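Local coordinates for beta-1,4-exocellulase (Thermobifida fusca, PDB 4B4H), which probably hydrolyses the beta-1,4 glycosidic bonds of cellulose as an exocellulase (cellobiohydrolase) of glycoside hydrolase family 6, this chain being its catalytic domain, at residues 184-189 with 220-225; 264-269 with 282-287; 78-83 with 130-135. One frame throughout, in Å; residues are numbered along the deposited sequence.

From the N terminus, contact 3 comes first. It closes a loop between strands 75-81 and 127-133 that holds helix 103-121. Contact 1 follows, pairing strand 180-185 with strand 221-224 round a loop that includes helix 198-209. Contact 2 is last and closes the short loop made by the end of helix 262-276 and the link to strand 283-287. The three loops lie in series, and none nests within or crosses another. The five strands are consecutive neighbours in one sheet. Asp185 N meets Ile133 O between contacts 1 and 3, and Phe222 O meets Leu285 N between contacts 1 and 2. Contacts 1 and 3 join strands of the barrel sheet, and contact 2 packs helix 262-276 against it.

Contact 1: 184-189 with 220-225; sequences IDAAHH and HGFISN
The carbonyl oxygen of Ile223 is met by two groups of segment 184-189. Ala186 N donates a hydrogen bond to Ile223 O at 2.8 Å. Asp185 CA adds a CA-H...O contact to the same oxygen. One step earlier along the strands, Ile223 N bonds to Ile184 O at 3.0 Å, the donor standing above the carbonyl plane. Further on, Asn225 N reaches Ala187 O at 2.9 Å with an N-H...O angle of 167°. The backbone pairing therefore runs past the last strand residue, Asp185, into the loop. Strands 180-185 and 221-224 are parallel neighbours in the barrel sheet of the family 6 catalytic domain. The chain between them includes helix 198-209, as in a beta-alpha-beta crossover. Ile184 and Phe222 lie side by side on one face of the sheet. Ile184 CB touches the ring at Phe222 CD2, 3.7 Å away, and Ile184 CD1 reaches CE2 of the same ring. Asp185 and Ile223 lie on the other face. With CG of Asp185 anti to the backbone N (chi1 -176°), the carboxylate lies near Ala187 N. Asp185 OD2 takes the N-H of Ala187 at 3.1 Å from above the carboxylate plane, which makes an Asx turn. Its other oxygen, OD1, bonds to the hydroxyl of Thr226. An alanine here would probably leave Ala187 N and Thr226 OG1 without these partners and the turn less firmly held. His188, predicted to bind substrate, follows the turn as the N-cap residue. Its CB lies 4.1 Å from Asn225 CA, while its ND1 is hydrogen-bonded to Ser230 OG.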
# COMPACT_ATOMS: atom_id res chain seq x y z
N ILE A 184 -9.56 1.79 3.71
CA ILE A 184 -8.65 1.41 4.80
C ILE A 184 -7.57 0.49 4.24
O ILE A 184 -7.86 -0.46 3.50
CB ILE A 184 -9.38 0.69 5.96
CG1 ILE A 184 -10.36 1.63 6.67
CG2 ILE A 184 -8.35 0.14 6.95
CD1 ILE A 184 -11.33 0.94 7.60
N ASP A 185 -6.32 0.77 4.55
CA ASP A 185 -5.25 -0.09 4.13
C ASP A 185 -5.37 -1.46 4.80
O ASP A 185 -5.60 -1.55 6.00
CB ASP A 185 -3.88 0.50 4.43
CG ASP A 185 -2.78 -0.36 3.88
OD1 ASP A 185 -2.47 -0.22 2.67
OD2 ASP A 185 -2.26 -1.20 4.65
N ALA A 186 -5.17 -2.52 4.01
CA ALA A 186 -5.42 -3.90 4.46
C ALA A 186 -4.19 -4.77 4.23
O ALA A 186 -4.29 -5.98 3.90
CB ALA A 186 -6.62 -4.45 3.70
N ALA A 187 -3.02 -4.16 4.41
CA ALA A 187 -1.75 -4.85 4.27
C ALA A 187 -1.69 -5.62 2.94
O ALA A 187 -2.09 -5.12 1.88
CB ALA A 187 -1.53 -5.80 5.45
N HIS A 188 -1.17 -6.84 3.01
CA HIS A 188 -1.06 -7.73 1.84
C HIS A 188 -1.06 -9.17 2.28
O HIS A 188 -0.98 -9.46 3.48
CB HIS A 188 0.15 -7.37 0.97
CG HIS A 188 1.48 -7.62 1.63
ND1 HIS A 188 2.27 -8.65 1.28
CD2 HIS A 188 2.15 -6.93 2.64
CE1 HIS A 188 3.39 -8.63 2.02
NE2 HIS A 188 3.32 -7.58 2.86
N HIS A 189 -1.18 -10.09 1.32
CA HIS A 189 -1.46 -11.48 1.66
C HIS A 189 -0.32 -12.12 2.38
O HIS A 189 -0.52 -12.98 3.25
CB HIS A 189 -1.94 -12.28 0.45
CG HIS A 189 -0.84 -12.81 -0.43
ND1 HIS A 189 -0.36 -12.13 -1.50
CD2 HIS A 189 -0.15 -14.01 -0.40
CE1 HIS A 189 0.60 -12.87 -2.10
NE2 HIS A 189 0.73 -14.02 -1.42
N HIS A 220 -15.52 3.08 2.37
CA HIS A 220 -15.97 2.79 1.03
C HIS A 220 -15.35 1.52 0.53
O HIS A 220 -15.88 0.89 -0.40
CB HIS A 220 -15.66 3.95 0.09
CG HIS A 220 -16.57 4.01 -1.11
ND1 HIS A 220 -17.82 4.51 -1.04
CD2 HIS A 220 -16.40 3.56 -2.41
CE1 HIS A 220 -18.41 4.40 -2.24
NE2 HIS A 220 -17.54 3.82 -3.08
N GLY A 221 -14.24 1.14 1.14
CA GLY A 221 -13.54 -0.06 0.74
C GLY A 221 -12.22 -0.23 1.43
O GLY A 221 -11.96 0.40 2.45
N PHE A 222 -11.42 -1.12 0.85
CA PHE A 222 -10.11 -1.47 1.38
C PHE A 222 -9.09 -1.51 0.25
O PHE A 222 -9.42 -1.77 -0.89
CB PHE A 222 -10.19 -2.81 2.12
CG PHE A 222 -11.07 -2.77 3.35
CD1 PHE A 222 -12.46 -2.89 3.25
CD2 PHE A 222 -10.51 -2.59 4.60
CE1 PHE A 222 -13.26 -2.84 4.38
CE2 PHE A 222 -11.31 -2.53 5.73
CZ PHE A 222 -12.67 -2.65 5.62
N ILE A 223 -7.84 -1.23 0.58
CA ILE A 223 -6.74 -1.33 -0.37
C ILE A 223 -5.64 -2.27 0.13
O ILE A 223 -5.14 -2.11 1.27
CB ILE A 223 -6.15 0.05 -0.75
CG1 ILE A 223 -4.97 -0.10 -1.71
CG2 ILE A 223 -5.68 0.81 0.49
CD1 ILE A 223 -4.51 1.21 -2.32
N SER A 224 -5.24 -3.18 -0.75
CA SER A 224 -4.09 -4.06 -0.50
C SER A 224 -2.88 -3.75 -1.36
O SER A 224 -2.99 -3.10 -2.45
CB SER A 224 -4.46 -5.54 -0.68
OG SER A 224 -4.18 -5.99 -2.00
N ASN A 225 -1.74 -4.23 -0.86
CA ASN A 225 -0.45 -4.21 -1.56
C ASN A 225 0.17 -2.81 -1.66
O ASN A 225 1.07 -2.61 -2.47
CB ASN A 225 -0.59 -4.81 -2.97
CG ASN A 225 0.67 -5.46 -3.45
OD1 ASN A 225 1.47 -5.94 -2.65
ND2 ASN A 225 0.87 -5.49 -4.77

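Contact 2: 264-269 with 282-287; sequences SFVQDL and IGMLID
Met284 reaches from its strand to Val266 and Leu269 of the helix. Met284 CB lies 4.0 Å from Val266 CB. CG is anti to the carbonyl carbon (chi1 -50°) and sits 3.7 Å from Val266 O. The chain then bends at chi2 and again at chi3. Met284 SD stays at 4.2 Å from the same oxygen, Val266 O. The terminal methyl comes closest to the helix, with Met284 CE 3.5 Å from Val266 O. Met284 CE also lies 3.8 Å from Val266 CB. On the Leu269 side, Met284 CE is 3.7 Å from Leu269 CD2. CG and CE of Met284 thus both lie against Val266 O. Val266 and Met284 lie alongside with their tips pointing opposite ways, whereas Leu269 comes in across Met284, roughly perpendicular to it. Val266 CG2 touches Ile286 CD1 at 4.1 Å. Two strand residues, Met284 and Ile286, therefore pack against Val266. Leu285 between them points away from the helix. Phe222 and Arg270 also touch Met284. The helix and strand segments run nearly antiparallel, at 158°. After a long connection from strand 221-224 that includes a small two-stranded sheet, helix 262-276 leads into strand 283-287, the parallel neighbour of strand 221-224. Apolar packing of this kind is typical of a helix lying against the outside of an alpha/beta barrel.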
# COMPACT_ATOMS: atom_id res chain seq x y z
N SER A 264 -6.82 -13.17 -4.94
CA SER A 264 -7.52 -14.17 -4.16
C SER A 264 -7.79 -13.64 -2.76
O SER A 264 -8.88 -13.79 -2.23
CB SER A 264 -6.71 -15.46 -4.07
OG SER A 264 -5.44 -15.21 -3.49
N PHE A 265 -6.76 -13.01 -2.20
CA PHE A 265 -6.79 -12.45 -0.86
C PHE A 265 -7.87 -11.37 -0.67
O PHE A 265 -8.76 -11.53 0.18
CB PHE A 265 -5.39 -11.94 -0.50
CG PHE A 265 -5.33 -11.08 0.75
CD1 PHE A 265 -5.59 -11.63 2.01
CD2 PHE A 265 -5.01 -9.73 0.66
CE1 PHE A 265 -5.51 -10.83 3.14
CE2 PHE A 265 -4.94 -8.94 1.79
CZ PHE A 265 -5.19 -9.48 3.03
N VAL A 266 -7.80 -10.28 -1.43
CA VAL A 266 -8.82 -9.21 -1.26
C VAL A 266 -10.26 -9.67 -1.55
O VAL A 266 -11.20 -9.15 -0.96
CB VAL A 266 -8.50 -7.89 -2.03
CG1 VAL A 266 -7.16 -7.34 -1.57
CG2 VAL A 266 -8.54 -8.09 -3.54
N GLN A 267 -10.42 -10.67 -2.42
CA GLN A 267 -11.77 -11.18 -2.67
C GLN A 267 -12.34 -11.92 -1.46
O GLN A 267 -13.49 -11.69 -1.08
CB GLN A 267 -11.85 -12.03 -3.94
CG GLN A 267 -11.75 -11.20 -5.21
CD GLN A 267 -11.77 -12.06 -6.46
OE1 GLN A 267 -11.32 -13.21 -6.43
NE2 GLN A 267 -12.31 -11.53 -7.54
N ASP A 268 -11.52 -12.77 -0.85
CA ASP A 268 -11.91 -13.42 0.41
C ASP A 268 -12.10 -12.41 1.54
O ASP A 268 -13.09 -12.46 2.25
CB ASP A 268 -10.90 -14.49 0.81
CG ASP A 268 -11.18 -15.84 0.16
OD1 ASP A 268 -12.10 -15.94 -0.69
OD2 ASP A 268 -10.50 -16.83 0.49
N LEU A 269 -11.16 -11.47 1.67
CA LEU A 269 -11.25 -10.43 2.69
C LEU A 269 -12.54 -9.63 2.56
O LEU A 269 -13.22 -9.37 3.56
CB LEU A 269 -10.01 -9.53 2.65
CG LEU A 269 -9.76 -8.52 3.77
CD1 LEU A 269 -9.28 -9.18 5.06
CD2 LEU A 269 -8.75 -7.48 3.29
N ILE A 282 -18.97 -2.60 -0.57
CA ILE A 282 -17.54 -2.26 -0.53
C ILE A 282 -16.82 -2.81 -1.76
O ILE A 282 -17.11 -3.91 -2.24
CB ILE A 282 -16.79 -2.63 0.80
CG1 ILE A 282 -16.97 -4.10 1.21
CG2 ILE A 282 -17.16 -1.68 1.94
CD1 ILE A 282 -16.04 -4.51 2.34
N GLY A 283 -15.91 -2.01 -2.30
CA GLY A 283 -15.01 -2.45 -3.37
C GLY A 283 -13.59 -2.47 -2.85
O GLY A 283 -13.24 -1.76 -1.90
N MET A 284 -12.75 -3.28 -3.48
CA MET A 284 -11.35 -3.40 -3.06
C MET A 284 -10.42 -2.75 -4.08
O MET A 284 -10.70 -2.75 -5.26
CB MET A 284 -10.96 -4.88 -2.86
CG MET A 284 -11.90 -5.71 -1.99
SD MET A 284 -12.09 -5.13 -0.29
CE MET A 284 -10.72 -6.00 0.47
N LEU A 285 -9.29 -2.23 -3.62
CA LEU A 285 -8.23 -1.79 -4.52
C LEU A 285 -6.99 -2.66 -4.33
O LEU A 285 -6.78 -3.18 -3.23
CB LEU A 285 -7.86 -0.32 -4.27
CG LEU A 285 -8.96 0.74 -4.34
CD1 LEU A 285 -8.42 2.11 -3.94
CD2 LEU A 285 -9.61 0.75 -5.73
N ILE A 286 -6.21 -2.84 -5.40
CA ILE A 286 -4.84 -3.37 -5.28
C ILE A 286 -3.86 -2.42 -5.96
O ILE A 286 -4.07 -2.02 -7.11
CB ILE A 286 -4.64 -4.76 -5.93
CG1 ILE A 286 -5.73 -5.78 -5.50
CG2 ILE A 286 -3.23 -5.27 -5.63
CD1 ILE A 286 -5.82 -6.99 -6.43
N ASP A 287 -2.79 -2.07 -5.26
CA ASP A 287 -1.75 -1.22 -5.83
C ASP A 287 -0.81 -2.09 -6.64
O ASP A 287 -0.09 -2.92 -6.07
CB ASP A 287 -0.96 -0.55 -4.71
CG ASP A 287 0.11 0.43 -5.21
OD1 ASP A 287 0.30 0.61 -6.43
OD2 ASP A 287 0.79 1.00 -4.33

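Contact 3: 78-83 with 130-135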
# COMPACT_ATOMS: atom_id res chain seq x y z
N GLN A 78 -6.02 10.44 -5.90
CA GLN A 78 -5.81 9.61 -4.75
C GLN A 78 -4.88 10.33 -3.76
O GLN A 78 -3.97 10.84 -4.13
CB GLN A 78 -5.21 8.27 -5.16
CG GLN A 78 -6.00 7.43 -6.13
CD GLN A 78 -5.16 6.37 -6.75
OE1 GLN A 78 -4.59 6.55 -7.76
NE2 GLN A 78 -5.10 5.27 -6.11
N VAL A 79 -5.27 10.38 -2.52
CA VAL A 79 -4.51 11.06 -1.48
C VAL A 79 -4.20 10.04 -0.38
O VAL A 79 -5.11 9.41 0.14
CB VAL A 79 -5.32 12.24 -0.88
CG1 VAL A 79 -4.63 12.79 0.37
CG2 VAL A 79 -5.53 13.38 -1.87
N VAL A 80 -2.93 9.89 -0.01
CA VAL A 80 -2.56 8.92 1.04
C VAL A 80 -2.47 9.65 2.37
O VAL A 80 -1.74 10.62 2.47
CB VAL A 80 -1.22 8.21 0.75
CG1 VAL A 80 -1.09 7.01 1.67
CG2 VAL A 80 -1.16 7.73 -0.69
N ILE A 81 -3.25 9.17 3.34
CA ILE A 81 -3.27 9.67 4.73
C ILE A 81 -2.34 8.76 5.53
O ILE A 81 -2.60 7.55 5.65
CB ILE A 81 -4.70 9.59 5.29
CG1 ILE A 81 -5.69 10.32 4.35
CG2 ILE A 81 -4.79 10.14 6.71
CD1 ILE A 81 -5.29 11.74 3.94
N TYR A 82 -1.27 9.31 6.11
CA TYR A 82 -0.20 8.46 6.62
C TYR A 82 0.68 9.16 7.64
O TYR A 82 1.83 9.50 7.36
CB TYR A 82 0.64 7.96 5.43
CG TYR A 82 1.79 7.04 5.76
CD1 TYR A 82 1.68 6.06 6.75
CD2 TYR A 82 2.98 7.09 5.01
CE1 TYR A 82 2.73 5.20 7.02
CE2 TYR A 82 4.04 6.25 5.29
CZ TYR A 82 3.91 5.29 6.28
OH TYR A 82 4.98 4.44 6.52
N ASN A 83 0.12 9.39 8.82
CA ASN A 83 0.87 10.11 9.88
C ASN A 83 0.45 9.73 11.30
O ASN A 83 0.61 10.56 12.21
CB ASN A 83 0.78 11.64 9.68
CG ASN A 83 1.89 12.40 10.39
OD1 ASN A 83 2.97 11.86 10.61
ND2 ASN A 83 1.64 13.67 10.72
N VAL A 130 -10.25 9.92 -3.53
CA VAL A 130 -10.09 8.60 -2.92
C VAL A 130 -8.95 8.77 -1.92
O VAL A 130 -7.86 9.17 -2.31
CB VAL A 130 -9.72 7.54 -3.98
CG1 VAL A 130 -9.31 6.24 -3.31
CG2 VAL A 130 -10.89 7.30 -4.92
N ALA A 131 -9.24 8.53 -0.63
CA ALA A 131 -8.28 8.68 0.46
C ALA A 131 -7.85 7.31 0.95
O ALA A 131 -8.69 6.47 1.32
CB ALA A 131 -8.92 9.47 1.60
N ILE A 132 -6.54 7.07 0.89
CA ILE A 132 -5.97 5.82 1.39
C ILE A 132 -5.62 5.98 2.87
O ILE A 132 -4.77 6.78 3.22
CB ILE A 132 -4.77 5.34 0.53
CG1 ILE A 132 -5.25 4.94 -0.88
CG2 ILE A 132 -4.07 4.15 1.16
CD1 ILE A 132 -4.95 5.97 -1.93
N ILE A 133 -6.27 5.21 3.74
CA ILE A 133 -6.19 5.48 5.18
C ILE A 133 -5.13 4.63 5.89
O ILE A 133 -5.36 3.44 6.17
CB ILE A 133 -7.55 5.30 5.92
CG1 ILE A 133 -8.69 6.10 5.27
CG2 ILE A 133 -7.43 5.67 7.40
CD1 ILE A 133 -8.40 7.55 4.96
N GLU A 134 -4.00 5.27 6.19
CA GLU A 134 -2.94 4.79 7.12
C GLU A 134 -2.31 3.42 6.84
O GLU A 134 -2.72 2.39 7.39
CB GLU A 134 -3.41 4.93 8.60
CG GLU A 134 -3.68 6.37 9.05
CD GLU A 134 -2.42 7.24 9.13
OE1 GLU A 134 -1.30 6.70 9.05
OE2 GLU A 134 -2.53 8.48 9.24
N ILE A 135 -1.31 3.42 5.96
CA ILE A 135 -0.67 2.16 5.63
C ILE A 135 0.19 1.69 6.80
O ILE A 135 0.56 2.47 7.69
CB ILE A 135 0.14 2.23 4.31
CG1 ILE A 135 1.27 3.27 4.42
CG2 ILE A 135 -0.78 2.47 3.11
CD1 ILE A 135 2.25 3.23 3.27
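Ile81 and Ile133 lie side by side on one face of the sheet, with Ile81 CG1 3.9 Å from Ile133 CD1. Ala131 CB adds to this apolar patch, and Tyr106 and Tyr110 of helix 103-121 also touch Ile81. The strands are parallel neighbours in the alpha/beta barrel of the family 6 catalytic domain. Helix 103-121 makes the crossover between them. On the other face, Val80 CG1 meets Ile132 CG2 at 4.2 Å, and the two side chains cross at a slant. Ile132 CD1 reaches across to Gln78 CB on the neighbouring strand, 4.0 Å away. The backbones are joined by regular bonds, from Val79 N to Val130 O, from Ile132 N to Val79 O and from Ile81 N to Ile132 O. The last of the series, Glu134 N to Ile81 O, is 2.7 Å long and joins the first residue after strand 127-133 to the last residue of strand 75-81. Beyond it the chains open into the loops of the predicted active site. Ile135 CG1 sits over one face of the Tyr82 ring, 3.7 Å from its centroid and 16° off the normal, a CH-pi contact. The hydroxyl of Tyr82 is hydrogen-bonded to Asp88, a predicted active-site residue. Trp39, predicted to bind substrate, touches both Tyr82 and Ile135. Glu134 forms the polar edge. Its chain bends at chi2, and OE1 comes to the edge of the Tyr82 ring, 3.8 Å from Tyr82 CD1. Glu134 OE2 also bonds to the hydroxyl of Tyr106. With its syn lone pair, Glu134 OE2 accepts Asn83 N at 2.8 Å in an almost straight bond of 177°.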